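Local coordinates for protein NADH dehydrogenase, putative (Plasmodium falciparum, PDB 5JWC) that probably catalyses the oxidation of NADH by ubiquinone as an FAD-containing type II NADH dehydrogenase, and binds the antimalarial quinolone RYL-552, at residues 392-395 and 396-399. Residues are numbered along the deposited sequence; the frame is centred on the assembly and turned at random.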
ATOM      1  N   ASP A 392      29.753 -18.364 -33.353  1.00 36.30           N
ATOM      2  CA  ASP A 392      31.170 -18.365 -33.002  1.00 41.44           C
ATOM      3  C   ASP A 392      31.999 -18.710 -34.241  1.00 39.21           C
ATOM      4  O   ASP A 392      32.167 -19.887 -34.566  1.00 37.65           O
ATOM      5  CB  ASP A 392      31.442 -19.369 -31.885  1.00 40.75           C
ATOM      6  CG  ASP A 392      32.794 -19.163 -31.221  1.00 49.85           C
ATOM      7  OD1 ASP A 392      33.671 -18.483 -31.803  1.00 48.93           O
ATOM      8  OD2 ASP A 392      32.973 -19.681 -30.097  1.00 57.36           O
ATOM      9  N   TYR A 393      32.522 -17.690 -34.915  1.00 39.81           N
ATOM     10  CA  TYR A 393      33.311 -17.902 -36.131  1.00 44.72           C
ATOM     11  C   TYR A 393      34.637 -18.627 -35.870  1.00 45.23           C
ATOM     12  O   TYR A 393      35.072 -19.426 -36.696  1.00 49.99           O
ATOM     13  CB  TYR A 393      33.581 -16.571 -36.830  1.00 44.14           C
ATOM     14  CG  TYR A 393      32.366 -15.989 -37.517  1.00 43.99           C
ATOM     15  CD1 TYR A 393      32.123 -16.235 -38.863  1.00 38.52           C
ATOM     16  CD2 TYR A 393      31.450 -15.213 -36.812  1.00 39.30           C
ATOM     17  CE1 TYR A 393      31.017 -15.707 -39.499  1.00 44.27           C
ATOM     18  CE2 TYR A 393      30.333 -14.681 -37.433  1.00 38.31           C
ATOM     19  CZ  TYR A 393      30.123 -14.929 -38.779  1.00 40.91           C
ATOM     20  OH  TYR A 393      29.023 -14.416 -39.412  1.00 37.27           O
ATOM     21  N   GLU A 394      35.273 -18.359 -34.732  1.00 47.61           N
ATOM     22  CA  GLU A 394      36.561 -18.999 -34.427  1.00 48.39           C
ATOM     23  C   GLU A 394      36.420 -20.489 -34.121  1.00 45.90           C
ATOM     24  O   GLU A 394      37.272 -21.281 -34.508  1.00 53.45           O
ATOM     25  CB  GLU A 394      37.287 -18.285 -33.281  1.00 46.90           C
ATOM     26  CG  GLU A 394      37.875 -16.912 -33.651  1.00 55.55           C
ATOM     27  CD  GLU A 394      36.829 -15.868 -34.021  1.00 65.51           C
ATOM     28  OE1 GLU A 394      36.035 -15.469 -33.133  1.00 66.77           O
ATOM     29  OE2 GLU A 394      36.803 -15.440 -35.201  1.00 65.24           O
ATOM     30  N   LYS A 395      35.347 -20.887 -33.450  1.00 41.92           N
ATOM     31  CA  LYS A 395      35.166 -22.303 -33.142  1.00 44.26           C
ATOM     32  C   LYS A 395      34.504 -23.084 -34.278  1.00 46.81           C
ATOM     33  O   LYS A 395      34.335 -24.296 -34.183  1.00 46.92           O
ATOM     34  CB  LYS A 395      34.364 -22.466 -31.851  1.00 46.55           C
ATOM     35  CG  LYS A 395      35.120 -21.945 -30.637  1.00 52.80           C
ATOM     36  CD  LYS A 395      34.480 -22.378 -29.333  1.00 54.92           C
ATOM     37  CE  LYS A 395      35.211 -21.773 -28.145  1.00 56.44           C
ATOM     38  NZ  LYS A 395      34.688 -22.323 -26.866  1.00 66.78           N
ATOM     39  N   ASN A 396      34.121 -22.391 -35.348  1.00 44.64           N
ATOM     40  CA  ASN A 396      33.506 -23.048 -36.497  1.00 44.46           C
ATOM     41  C   ASN A 396      34.210 -22.634 -37.781  1.00 48.74           C
ATOM     42  O   ASN A 396      33.564 -22.424 -38.817  1.00 45.08           O
ATOM     43  CB  ASN A 396      32.011 -22.713 -36.604  1.00 40.95           C
ATOM     44  CG  ASN A 396      31.200 -23.240 -35.442  1.00 45.97           C
ATOM     45  OD1 ASN A 396      30.776 -24.399 -35.432  1.00 47.79           O
ATOM     46  ND2 ASN A 396      30.957 -22.382 -34.458  1.00 40.74           N
ATOM     47  N   LYS A 397      35.533 -22.516 -37.701  1.00 46.47           N
ATOM     48  CA  LYS A 397      36.350 -22.148 -38.851  1.00 48.50           C
ATOM     49  C   LYS A 397      36.163 -23.196 -39.944  1.00 47.43           C
ATOM     50  O   LYS A 397      36.016 -24.387 -39.666  1.00 48.13           O
ATOM     51  CB  LYS A 397      37.822 -22.037 -38.453  1.00 52.01           C
ATOM     52  CG  LYS A 397      38.135 -20.828 -37.601  1.00 56.15           C
ATOM     53  CD  LYS A 397      39.548 -20.910 -37.016  1.00 60.88           C
ATOM     54  CE  LYS A 397      40.177 -19.528 -36.842  1.00 62.96           C
ATOM     55  NZ  LYS A 397      40.812 -19.373 -35.488  1.00 65.49           N
ATOM     56  N   LYS A 398      36.163 -22.747 -41.191  1.00 47.29           N
ATOM     57  CA  LYS A 398      35.879 -23.628 -42.307  1.00 49.48           C
ATOM     58  C   LYS A 398      36.758 -23.241 -43.488  1.00 46.78           C
ATOM     59  O   LYS A 398      36.822 -22.069 -43.857  1.00 50.07           O
ATOM     60  CB  LYS A 398      34.396 -23.539 -42.676  1.00 50.44           C
ATOM     61  CG  LYS A 398      33.794 -24.798 -43.235  1.00 54.17           C
ATOM     62  CD  LYS A 398      33.415 -25.775 -42.138  1.00 55.23           C
ATOM     63  CE  LYS A 398      32.696 -26.977 -42.744  1.00 57.63           C
ATOM     64  NZ  LYS A 398      32.659 -28.156 -41.832  1.00 61.76           N
ATOM     65  N   GLY A 399      37.437 -24.218 -44.083  1.00 50.56           N
ATOM     66  CA  GLY A 399      38.268 -23.953 -45.246  1.00 46.71           C
ATOM     67  C   GLY A 399      37.411 -23.692 -46.469  1.00 53.39           C
ATOM     68  O   GLY A 399      36.214 -23.397 -46.358  1.00 49.05           O
TER
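Asn-396 folds back over the short turn that precedes it, and its amide nitrogen ND2 gives a hydrogen bond of 2.8 Å to the backbone O of Asp-392. The bond is almost straight, 173° at the hydrogen; the acceptor lies close to the amide plane, while ND2 stands 18° off the plane of the Asp-392 carbonyl. With CG beside its own backbone N (chi1 -65°), the Asn-396 side chain runs back along the turn instead of outward, and CG comes to 3.5 Å from Lys-395 C. In the backbone, Asn-396 N makes a weak hydrogen bond to Tyr-393 O at 3.4 Å.

At the start of the turn, Asp-392 OD1 accepts two weak hydrogen bonds, from Glu-394 N at 3.3 Å and Lys-395 N at 3.4 Å. A side-chain carboxylate taking the amides two and three residues ahead acts in the manner of an Asx turn.

The chain of Lys-397 lies against the backbone, CG 3.2 Å from Glu-394 O, before it bends. Its NZ is 5.6 Å from Glu-394 OE2, too far for a contact, and any attraction is probably weak; that carboxylate is paired in a salt bridge with Lys-373.

The turn belongs to the helical insertion domain, at the surface in the loop between helices 376-380 and 403-416. Tyr-393 is buried, its ring edge-to-face with Trp-391 and its OH bonded to Leu-386 O; Asn-396 O meets Tyr-409 OH of helix 403-416, and Lys-398 N bonds Ser-369 OG at the start of helix 369-374.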